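Local coordinates for protein lovastatin nonaketide synthase mokA (Monascus pilosus, PDB 6AD3) that catalyses the iterative nine-step assembly of the lovastatin (monacolin K) nonaketide, the present chain being its condensation domain, at residues Y84-D93 with E418-T426; R294-I305 with S489-L500. The protein carries 1 engineered substitution. All coordinates share one frame; numbering follows the deposited sequence.

Contacts 1 and 2 have centres about 19 Å apart, and each lies about 18 Å from the centre of the chain. Their segments interleave in the order 84-93, 294-305, 418-426, 489-500. Contact 1 sets helix 80-91 against the loop between helix 408-414 and strand 435-440; contact 2 sets outer strand 301-307 of the six-stranded sheet against helix 495-512. They meet directly: Thr-423 O lies 2.9 Å from Ser-298 N, a probable hydrogen bond, and Ala-422 CB packs on Trp-299 CD2. The loop 418-426 thus touches both helix 80-91 and the turn before strand 301-307, joining elements of this condensation domain that are far apart in sequence.

Contact 1 (Y84-D93 with E418-T426); sequences YAWRLQKAAD and EVPGATAET
Leu-88 and Val-419 have CA atoms 6.4 Å apart, a spacing that falls to 4.5 Å at Ala-92 and Ala-422, so the irregular chain 418-426 closes on helix 80-91 toward its C-terminal end. Asp-93 N donates to Ala-422 O at 3.1 Å, with a nearly straight N-H...O angle of 163°. The Asp-93 carboxylate makes the second direct bond: its CG stands anti to the carbonyl carbon (chi1 -72°), which swings OD2 to 3.0 Å from Ala-424 N. This donor approaches from above the carboxylate plane, while OD1 rests against the CG2 methyl of Thr-423. Glu-425 OE1 comes within 3.3 Å of Asp-93 OD2; both are acceptors, so the pair probably costs some electrostatic energy. On the loop side, Thr-423 OG1 accepts from the backbone N of both Glu-425 and Thr-426, the ST turn and ST motif that bend the chain at residues 423-426, where Ala-424 N turns to Asp-93. Farther back along the helix the contact is apolar. Val-419 divides its methyls, CG1 against Arg-87 O and CG2 beside the aliphatic CB and CD of Arg-87, whose guanidinium leads away to Glu-83. Pro-420 CD meets Leu-88 CD2 at 3.7 Å and Tyr-84 OH at 3.4 Å. Two waters complete the join. One lies in the plane of the Tyr-84 ring and links OH with Glu-418 O; the other donates to Leu-88 O and Pro-420 O and accepts from Ala-422 N, three bonds that tie the helix to the loop. A loop from the C-terminal half thus packs on a helix of the N-terminal half, consistent with the two-lobed build of condensation domains.

Contact 2 (R294-I305 with S489-L500); sequences RQPNSWKQHEAI and SVYEVHHPRAFL
His-302 has CG anti to its carbonyl carbon (chi1 -55°), which carries the imidazole toward Val-493, while Val-493 chi1 of 164° turns CG2 over one ring face. The result is a CH-pi contact, CG2 lying 3.8 Å from the centroid of the His-302 ring. Tyr-491 O lies at the ring edge, 3.4 Å from the carbon CD2 of His-302, and the polar link is a water that joins His-302 NE2 to that same Tyr-491 O. Behind the ring, His-302 CB meets Pro-496 CG at 3.6 Å. Strand 301-305 and helix 495-500 run 6.6 Å apart at closest approach with their directions 42° from parallel, and Ala-304 points its methyl at the helix. Its CB reaches Arg-497 N at 3.5 Å and touches Pro-496 CB and Leu-500 CD2, with the Arg-497 guanidinium laid over it face-on. Another water donates to both Glu-303 O and Val-493 O. At the other end, Gln-295 N donates to a lone pair of Ser-489 O at 3.0 Å. Val-490 CG2 sits over one face of the Arg-294 guanidinium, 3.4 Å from NH1, while that group's polar atoms bond to Ala-427 O and Asp-467. Small apolar groups thus cover one face of the imidazole and of each guanidinium. The helix packs on the sheet-edge strand through Pro-496, Arg-497 and Leu-500, water bridges join the strand to the loop before the helix, and the direct backbone bond lies in the loops that precede both.

Contact 1 (Y84-D93 with E418-T426)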
loop_
_atom_site.group_PDB
_atom_site.type_symbol
_atom_site.label_atom_id
_atom_site.label_comp_id
_atom_site.label_asym_id
_atom_site.label_seq_id
_atom_site.Cartn_x
_atom_site.Cartn_y
_atom_site.Cartn_z
ATOM N N TYR A 84 8.845 -12.444 -0.228
ATOM C CA TYR A 84 9.500 -11.403 -1.023
ATOM C C TYR A 84 9.799 -10.175 -0.138
ATOM O O TYR A 84 10.872 -9.621 -0.164
ATOM C CB TYR A 84 8.642 -10.985 -2.227
ATOM C CG TYR A 84 9.381 -10.010 -3.160
ATOM C CD1 TYR A 84 10.426 -10.459 -3.984
ATOM C CD2 TYR A 84 9.086 -8.661 -3.144
ATOM C CE1 TYR A 84 11.122 -9.578 -4.795
ATOM C CE2 TYR A 84 9.776 -7.756 -3.927
ATOM C CZ TYR A 84 10.786 -8.210 -4.765
ATOM O OH TYR A 84 11.498 -7.280 -5.463
ATOM N N ALA A 85 8.874 -9.852 0.722
ATOM C CA ALA A 85 9.087 -8.777 1.657
ATOM C C ALA A 85 10.290 -9.055 2.582
ATOM O O ALA A 85 11.071 -8.164 2.870
ATOM C CB ALA A 85 7.820 -8.562 2.456
ATOM N N TRP A 86 10.453 -10.296 3.002
ATOM C CA TRP A 86 11.609 -10.676 3.819
ATOM C C TRP A 86 12.919 -10.432 3.043
ATOM O O TRP A 86 13.897 -9.891 3.589
ATOM C CB TRP A 86 11.471 -12.129 4.228
ATOM C CG TRP A 86 12.695 -12.721 4.857
ATOM C CD1 TRP A 86 13.405 -13.802 4.404
ATOM C CD2 TRP A 86 13.352 -12.281 6.052
ATOM N NE1 TRP A 86 14.442 -14.082 5.270
ATOM C CE2 TRP A 86 14.443 -13.158 6.277
ATOM C CE3 TRP A 86 13.166 -11.200 6.922
ATOM C CZ2 TRP A 86 15.352 -12.979 7.337
ATOM C CZ3 TRP A 86 14.050 -11.042 8.003
ATOM C CH2 TRP A 86 15.134 -11.931 8.192
ATOM N N ARG A 87 12.912 -10.719 1.740
ATOM C CA ARG A 87 14.120 -10.469 0.947
ATOM C C ARG A 87 14.403 -8.991 0.851
ATOM O O ARG A 87 15.564 -8.587 0.903
ATOM C CB ARG A 87 13.983 -11.055 -0.450
ATOM C CG ARG A 87 13.843 -12.562 -0.479
ATOM C CD ARG A 87 13.787 -13.064 -1.910
ATOM N NE ARG A 87 13.179 -14.387 -2.007
ATOM C CZ ARG A 87 13.833 -15.538 -1.878
ATOM N NH1 ARG A 87 15.117 -15.553 -1.568
ATOM N NH2 ARG A 87 13.183 -16.680 -2.001
ATOM N N LEU A 88 13.353 -8.162 0.716
ATOM C CA LEU A 88 13.554 -6.702 0.716
ATOM C C LEU A 88 14.148 -6.296 2.040
ATOM O O LEU A 88 15.023 -5.434 2.095
ATOM C CB LEU A 88 12.239 -5.932 0.456
ATOM C CG LEU A 88 11.551 -6.070 -0.897
ATOM C CD1 LEU A 88 10.147 -5.440 -0.895
ATOM C CD2 LEU A 88 12.404 -5.459 -1.991
ATOM N N GLN A 89 13.602 -6.826 3.131
ATOM C CA GLN A 89 14.034 -6.388 4.458
ATOM C C GLN A 89 15.500 -6.761 4.670
ATOM O O GLN A 89 16.308 -5.961 5.186
ATOM C CB GLN A 89 13.168 -7.044 5.536
ATOM C CG GLN A 89 13.751 -6.911 6.926
ATOM C CD GLN A 89 12.813 -7.402 8.025
ATOM O OE1 GLN A 89 13.258 -8.079 8.960
ATOM N NE2 GLN A 89 11.580 -6.869 8.033
ATOM N N LYS A 90 15.848 -7.959 4.253
ATOM C CA LYS A 90 17.250 -8.427 4.378
ATOM C C LYS A 90 18.233 -7.569 3.592
ATOM O O LYS A 90 19.367 -7.404 3.994
ATOM C CB LYS A 90 17.366 -9.876 3.938
ATOM C CG LYS A 90 16.838 -10.836 4.972
ATOM C CD LYS A 90 17.596 -12.146 4.952
ATOM C CE LYS A 90 17.585 -12.784 3.577
ATOM N NZ LYS A 90 18.973 -12.902 3.060
ATOM N N ALA A 91 17.820 -7.098 2.426
ATOM C CA ALA A 91 18.692 -6.314 1.569
ATOM C C ALA A 91 18.884 -4.867 2.061
ATOM O O ALA A 91 19.814 -4.188 1.635
ATOM C CB ALA A 91 18.152 -6.336 0.144
ATOM N N ALA A 92 17.964 -4.382 2.904
ATOM C CA ALA A 92 18.023 -3.033 3.423
ATOM C C ALA A 92 19.058 -2.924 4.521
ATOM O O ALA A 92 19.212 -3.856 5.336
ATOM C CB ALA A 92 16.658 -2.630 3.968
ATOM N N ASP A 93 19.677 -1.740 4.613
ATOM C CA ASP A 93 20.565 -1.395 5.749
ATOM C C ASP A 93 19.828 -1.437 7.079
ATOM O O ASP A 93 20.400 -1.821 8.099
ATOM C CB ASP A 93 21.205 0.026 5.545
ATOM C CG ASP A 93 22.298 0.048 4.426
ATOM O OD1 ASP A 93 22.644 -1.025 3.906
ATOM O OD2 ASP A 93 22.752 1.150 4.053
ATOM N N GLU A 418 16.833 -8.922 -9.812
ATOM C CA GLU A 418 17.429 -8.878 -8.488
ATOM C C GLU A 418 16.482 -8.183 -7.483
ATOM O O GLU A 418 15.659 -7.339 -7.855
ATOM C CB GLU A 418 18.758 -8.122 -8.553
ATOM C CG GLU A 418 19.901 -8.773 -7.784
ATOM C CD GLU A 418 20.571 -9.903 -8.553
ATOM O OE1 GLU A 418 21.720 -9.716 -9.017
ATOM O OE2 GLU A 418 19.988 -11.002 -8.620
ATOM N N VAL A 419 16.583 -8.572 -6.227
ATOM C CA VAL A 419 15.890 -7.862 -5.145
ATOM C C VAL A 419 16.529 -6.485 -4.915
ATOM O O VAL A 419 17.732 -6.378 -4.656
ATOM C CB VAL A 419 15.993 -8.674 -3.848
ATOM C CG1 VAL A 419 15.455 -7.877 -2.687
ATOM C CG2 VAL A 419 15.256 -10.006 -3.995
ATOM N N PRO A 420 15.737 -5.418 -4.981
ATOM C CA PRO A 420 16.364 -4.110 -4.812
ATOM C C PRO A 420 16.724 -3.827 -3.355
ATOM O O PRO A 420 16.027 -4.300 -2.428
ATOM C CB PRO A 420 15.287 -3.137 -5.289
ATOM C CG PRO A 420 13.990 -3.846 -4.996
ATOM C CD PRO A 420 14.279 -5.327 -5.165
ATOM N N GLY A 421 17.769 -3.026 -3.153
ATOM C CA GLY A 421 18.291 -2.769 -1.807
ATOM C C GLY A 421 18.121 -1.345 -1.390
ATOM O O GLY A 421 18.437 -0.415 -2.167
ATOM N N ALA A 422 17.516 -1.146 -0.212
ATOM C CA ALA A 422 17.375 0.185 0.334
ATOM C C ALA A 422 18.600 0.503 1.184
ATOM O O ALA A 422 18.660 0.147 2.360
ATOM C CB ALA A 422 16.107 0.291 1.164
ATOM N N THR A 423 19.606 1.100 0.570
ATOM C CA THR A 423 20.887 1.308 1.260
ATOM C C THR A 423 21.428 2.748 1.054
ATOM O O THR A 423 20.842 3.579 0.307
ATOM C CB THR A 423 21.953 0.313 0.756
ATOM O OG1 THR A 423 22.281 0.628 -0.595
ATOM C CG2 THR A 423 21.454 -1.121 0.822
ATOM N N ALA A 424 22.586 3.010 1.644
ATOM C CA ALA A 424 23.302 4.252 1.388
ATOM C C ALA A 424 24.333 4.144 0.241
ATOM O O ALA A 424 25.031 5.127 -0.042
ATOM C CB ALA A 424 23.986 4.730 2.670
ATOM N N GLU A 425 24.463 2.967 -0.384
ATOM C CA GLU A 425 25.452 2.776 -1.473
ATOM C C GLU A 425 24.864 2.520 -2.876
ATOM O O GLU A 425 25.577 2.610 -3.870
ATOM C CB GLU A 425 26.451 1.651 -1.134
ATOM C CG GLU A 425 25.899 0.533 -0.261
ATOM C CD GLU A 425 26.100 0.807 1.218
ATOM O OE1 GLU A 425 25.217 0.428 2.020
ATOM O OE2 GLU A 425 27.123 1.447 1.569
ATOM N N THR A 426 23.577 2.205 -2.966
ATOM C CA THR A 426 22.916 2.087 -4.277
ATOM C C THR A 426 21.606 2.858 -4.275
ATOM O O THR A 426 20.976 2.991 -3.240
ATOM C CB THR A 426 22.596 0.624 -4.597
ATOM O OG1 THR A 426 21.910 0.552 -5.857
ATOM C CG2 THR A 426 21.699 0.005 -3.499
HETATM O O HOH W 1 13.064 -8.273 -7.380
HETATM O O HOH W 2 15.916 -3.501 0.389
#

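Contact 2 (R294-I305 with S489-L500)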
loop_
_atom_site.group_PDB
_atom_site.type_symbol
_atom_site.label_atom_id
_atom_site.label_comp_id
_atom_site.label_asym_id
_atom_site.label_seq_id
_atom_site.Cartn_x
_atom_site.Cartn_y
_atom_site.Cartn_z
ATOM N N ARG A 294 21.429 9.303 -9.601
ATOM C CA ARG A 294 20.562 8.927 -8.515
ATOM C C ARG A 294 21.375 8.763 -7.231
ATOM O O ARG A 294 22.397 8.097 -7.235
ATOM C CB ARG A 294 19.832 7.608 -8.870
ATOM C CG ARG A 294 19.046 7.685 -10.182
ATOM C CD ARG A 294 18.424 6.336 -10.566
ATOM N NE ARG A 294 17.508 5.847 -9.549
ATOM C CZ ARG A 294 16.191 5.923 -9.628
ATOM N NH1 ARG A 294 15.615 6.478 -10.658
ATOM N NH2 ARG A 294 15.451 5.497 -8.637
ATOM N N GLN A 295 20.994 9.492 -6.187
ATOM C CA GLN A 295 21.786 9.575 -4.962
ATOM C C GLN A 295 21.240 8.613 -3.890
ATOM O O GLN A 295 20.188 8.885 -3.342
ATOM C CB GLN A 295 21.720 11.024 -4.424
ATOM C CG GLN A 295 23.027 11.573 -3.906
ATOM C CD GLN A 295 24.119 11.563 -4.952
ATOM O OE1 GLN A 295 23.886 11.897 -6.118
ATOM N NE2 GLN A 295 25.301 11.112 -4.561
ATOM N N PRO A 296 22.020 7.564 -3.510
ATOM C CA PRO A 296 21.537 6.550 -2.563
ATOM C C PRO A 296 21.006 7.175 -1.284
ATOM O O PRO A 296 21.598 8.109 -0.751
ATOM C CB PRO A 296 22.769 5.688 -2.314
ATOM C CG PRO A 296 23.544 5.799 -3.590
ATOM C CD PRO A 296 23.360 7.226 -4.019
ATOM N N ASN A 297 19.767 6.843 -0.957
ATOM C CA ASN A 297 19.066 7.470 0.158
ATOM C C ASN A 297 18.155 6.489 0.923
ATOM O O ASN A 297 17.247 6.923 1.598
ATOM C CB ASN A 297 18.185 8.627 -0.360
ATOM C CG ASN A 297 18.834 9.995 -0.203
ATOM O OD1 ASN A 297 19.617 10.435 -1.058
ATOM N ND2 ASN A 297 18.421 10.725 0.831
ATOM N N SER A 298 18.429 5.186 0.847
ATOM C CA SER A 298 17.603 4.185 1.529
ATOM C C SER A 298 16.104 4.429 1.240
ATOM O O SER A 298 15.259 4.142 2.077
ATOM C CB SER A 298 17.896 4.164 3.026
ATOM O OG SER A 298 19.230 3.717 3.226
ATOM N N TRP A 299 15.819 4.774 -0.019
ATOM C CA TRP A 299 14.446 4.904 -0.534
ATOM C C TRP A 299 13.663 5.941 0.253
ATOM O O TRP A 299 12.428 5.982 0.168
ATOM C CB TRP A 299 13.713 3.571 -0.466
ATOM C CG TRP A 299 14.258 2.518 -1.302
ATOM C CD1 TRP A 299 15.190 2.638 -2.298
ATOM C CD2 TRP A 299 13.893 1.149 -1.258
ATOM N NE1 TRP A 299 15.523 1.396 -2.777
ATOM C CE2 TRP A 299 14.740 0.463 -2.130
ATOM C CE3 TRP A 299 12.945 0.421 -0.511
ATOM C CZ2 TRP A 299 14.642 -0.904 -2.327
ATOM C CZ3 TRP A 299 12.861 -0.925 -0.689
ATOM C CH2 TRP A 299 13.721 -1.587 -1.576
ATOM N N LYS A 300 14.356 6.943 0.786
ATOM C CA LYS A 300 13.663 8.055 1.392
ATOM C C LYS A 300 12.825 8.793 0.361
ATOM O O LYS A 300 13.266 8.964 -0.784
ATOM C CB LYS A 300 14.660 9.040 2.038
ATOM C CG LYS A 300 13.959 10.228 2.674
ATOM C CD LYS A 300 14.921 11.091 3.455
ATOM C CE LYS A 300 15.737 11.986 2.538
ATOM N NZ LYS A 300 15.478 13.436 2.779
ATOM N N GLN A 301 11.595 9.165 0.741
ATOM C CA GLN A 301 10.654 9.826 -0.169
ATOM C C GLN A 301 10.243 11.198 0.327
ATOM O O GLN A 301 10.203 11.450 1.548
ATOM C CB GLN A 301 9.377 8.968 -0.401
ATOM C CG GLN A 301 9.658 7.650 -1.121
ATOM C CD GLN A 301 8.544 6.609 -0.982
ATOM O OE1 GLN A 301 7.880 6.217 -1.993
ATOM N NE2 GLN A 301 8.224 6.279 0.246
ATOM N N HIS A 302 10.137 12.133 -0.608
ATOM C CA HIS A 302 9.460 13.405 -0.349
ATOM C C HIS A 302 8.000 13.249 -0.725
ATOM O O HIS A 302 7.692 12.534 -1.664
ATOM C CB HIS A 302 10.064 14.521 -1.178
ATOM C CG HIS A 302 11.545 14.678 -1.007
ATOM N ND1 HIS A 302 12.129 14.882 0.223
ATOM C CD2 HIS A 302 12.529 14.823 -1.922
ATOM C CE1 HIS A 302 13.421 15.090 0.063
ATOM N NE2 HIS A 302 13.695 15.044 -1.231
ATOM N N GLU A 303 7.114 13.913 0.001
ATOM C CA GLU A 303 5.682 13.807 -0.335
ATOM C C GLU A 303 4.902 15.060 -0.207
ATOM O O GLU A 303 5.329 16.036 0.464
ATOM C CB GLU A 303 5.008 12.700 0.480
ATOM C CG GLU A 303 4.684 13.039 1.881
ATOM C CD GLU A 303 3.937 11.875 2.625
ATOM O OE1 GLU A 303 2.977 12.160 3.371
ATOM O OE2 GLU A 303 4.263 10.683 2.396
ATOM N N ALA A 304 3.750 15.059 -0.862
ATOM C CA ALA A 304 2.790 16.144 -0.731
ATOM C C ALA A 304 1.389 15.554 -0.799
ATOM O O ALA A 304 1.155 14.522 -1.446
ATOM C CB ALA A 304 3.012 17.178 -1.832
ATOM N N ILE A 305 0.468 16.187 -0.098
ATOM C CA ILE A 305 -0.891 15.682 0.030
ATOM C C ILE A 305 -1.878 16.796 -0.260
ATOM O O ILE A 305 -1.661 17.936 0.163
ATOM C CB ILE A 305 -1.171 15.209 1.481
ATOM C CG1 ILE A 305 -0.366 13.970 1.806
ATOM C CG2 ILE A 305 -2.618 14.865 1.673
ATOM C CD1 ILE A 305 -0.426 13.580 3.267
ATOM N N SER A 489 16.186 10.383 -3.993
ATOM C CA SER A 489 17.395 10.060 -4.765
ATOM C C SER A 489 17.381 10.704 -6.129
ATOM O O SER A 489 18.418 10.862 -6.757
ATOM C CB SER A 489 17.546 8.536 -4.896
ATOM O OG SER A 489 16.457 7.971 -5.599
ATOM N N VAL A 490 16.200 11.091 -6.582
ATOM C CA VAL A 490 16.013 11.615 -7.926
ATOM C C VAL A 490 15.435 13.026 -7.882
ATOM O O VAL A 490 15.646 13.796 -8.817
ATOM C CB VAL A 490 15.020 10.731 -8.727
ATOM C CG1 VAL A 490 14.817 11.290 -10.127
ATOM C CG2 VAL A 490 15.534 9.310 -8.806
ATOM N N TYR A 491 14.531 13.264 -6.914
ATOM C CA TYR A 491 13.665 14.450 -6.915
ATOM C C TYR A 491 13.888 15.326 -5.719
ATOM O O TYR A 491 14.432 14.887 -4.688
ATOM C CB TYR A 491 12.165 14.052 -6.997
ATOM C CG TYR A 491 11.814 13.369 -8.298
ATOM C CD1 TYR A 491 11.773 14.087 -9.470
ATOM C CD2 TYR A 491 11.712 11.995 -8.380
ATOM C CE1 TYR A 491 11.475 13.495 -10.662
ATOM C CE2 TYR A 491 11.418 11.377 -9.583
ATOM C CZ TYR A 491 11.357 12.135 -10.730
ATOM O OH TYR A 491 11.083 11.550 -11.942
ATOM N N GLU A 492 13.470 16.584 -5.858
ATOM C CA GLU A 492 13.653 17.585 -4.815
ATOM C C GLU A 492 12.424 17.697 -3.923
ATOM O O GLU A 492 11.311 17.334 -4.318
ATOM C CB GLU A 492 13.931 18.977 -5.448
ATOM C CG GLU A 492 15.095 19.005 -6.413
ATOM C CD GLU A 492 16.270 18.191 -5.909
ATOM O OE1 GLU A 492 16.765 17.312 -6.652
ATOM O OE2 GLU A 492 16.606 18.328 -4.720
ATOM N N VAL A 493 12.602 18.420 -2.824
ATOM C CA VAL A 493 11.578 18.541 -1.793
ATOM C C VAL A 493 10.281 19.192 -2.333
ATOM O O VAL A 493 9.167 18.823 -1.916
ATOM C CB VAL A 493 12.130 19.362 -0.614
ATOM C CG1 VAL A 493 11.020 19.837 0.291
ATOM C CG2 VAL A 493 13.145 18.522 0.166
ATOM N N HIS A 494 10.402 20.083 -3.306
ATOM C CA HIS A 494 9.193 20.752 -3.843
ATOM C C HIS A 494 8.553 20.008 -5.016
ATOM O O HIS A 494 7.512 20.411 -5.517
ATOM C CB HIS A 494 9.515 22.187 -4.294
ATOM C CG HIS A 494 10.586 22.255 -5.320
ATOM N ND1 HIS A 494 10.336 22.592 -6.629
ATOM C CD2 HIS A 494 11.907 21.975 -5.246
ATOM C CE1 HIS A 494 11.472 22.594 -7.302
ATOM N NE2 HIS A 494 12.429 22.166 -6.498
ATOM N N HIS A 495 9.175 18.923 -5.466
ATOM C CA HIS A 495 8.670 18.251 -6.663
ATOM C C HIS A 495 7.360 17.475 -6.452
ATOM O O HIS A 495 6.516 17.454 -7.347
ATOM C CB HIS A 495 9.739 17.372 -7.269
ATOM C CG HIS A 495 10.762 18.132 -8.052
ATOM N ND1 HIS A 495 12.048 17.667 -8.248
ATOM C CD2 HIS A 495 10.724 19.368 -8.609
ATOM C CE1 HIS A 495 12.731 18.543 -8.959
ATOM N NE2 HIS A 495 11.965 19.598 -9.165
ATOM N N PRO A 496 7.167 16.847 -5.265
ATOM C CA PRO A 496 5.865 16.173 -5.118
ATOM C C PRO A 496 4.687 17.128 -5.287
ATOM O O PRO A 496 3.698 16.793 -5.977
ATOM C CB PRO A 496 5.927 15.599 -3.683
ATOM C CG PRO A 496 7.388 15.329 -3.467
ATOM C CD PRO A 496 8.062 16.554 -4.126
ATOM N N ARG A 497 4.775 18.309 -4.673
ATOM C CA ARG A 497 3.714 19.298 -4.832
ATOM C C ARG A 497 3.534 19.763 -6.289
ATOM O O ARG A 497 2.403 19.968 -6.743
ATOM C CB ARG A 497 3.929 20.495 -3.923
ATOM C CG ARG A 497 2.668 21.361 -3.861
ATOM C CD ARG A 497 2.766 22.376 -2.761
ATOM N NE ARG A 497 2.796 21.747 -1.445
ATOM C CZ ARG A 497 1.751 21.160 -0.875
ATOM N NH1 ARG A 497 0.588 21.091 -1.508
ATOM N NH2 ARG A 497 1.873 20.645 0.337
ATOM N N ALA A 498 4.638 19.923 -7.025
ATOM C CA ALA A 498 4.563 20.307 -8.421
ATOM C C ALA A 498 3.852 19.211 -9.265
ATOM O O ALA A 498 2.961 19.496 -10.044
ATOM C CB ALA A 498 5.958 20.603 -8.972
ATOM N N PHE A 499 4.163 17.948 -8.999
ATOM C CA PHE A 499 3.459 16.846 -9.647
ATOM C C PHE A 499 1.995 16.794 -9.286
ATOM O O PHE A 499 1.128 16.664 -10.143
ATOM C CB PHE A 499 4.119 15.507 -9.304
ATOM C CG PHE A 499 3.541 14.348 -10.050
ATOM C CD1 PHE A 499 2.416 13.697 -9.586
ATOM C CD2 PHE A 499 4.125 13.886 -11.205
ATOM C CE1 PHE A 499 1.876 12.624 -10.283
ATOM C CE2 PHE A 499 3.597 12.798 -11.887
ATOM C CZ PHE A 499 2.444 12.186 -11.434
ATOM N N LEU A 500 1.709 16.947 -8.011
ATOM C CA LEU A 500 0.341 16.899 -7.530
ATOM C C LEU A 500 -0.496 18.027 -8.124
ATOM O O LEU A 500 -1.649 17.803 -8.553
ATOM C CB LEU A 500 0.363 16.947 -6.001
ATOM C CG LEU A 500 -0.874 16.961 -5.157
ATOM C CD1 LEU A 500 -1.770 15.806 -5.522
ATOM C CD2 LEU A 500 -0.462 16.901 -3.700
HETATM O O HOH W 3 15.355 7.971 -2.408
HETATM O O HOH W 4 16.231 15.322 -2.346
HETATM O O HOH W 5 8.140 17.312 0.253
#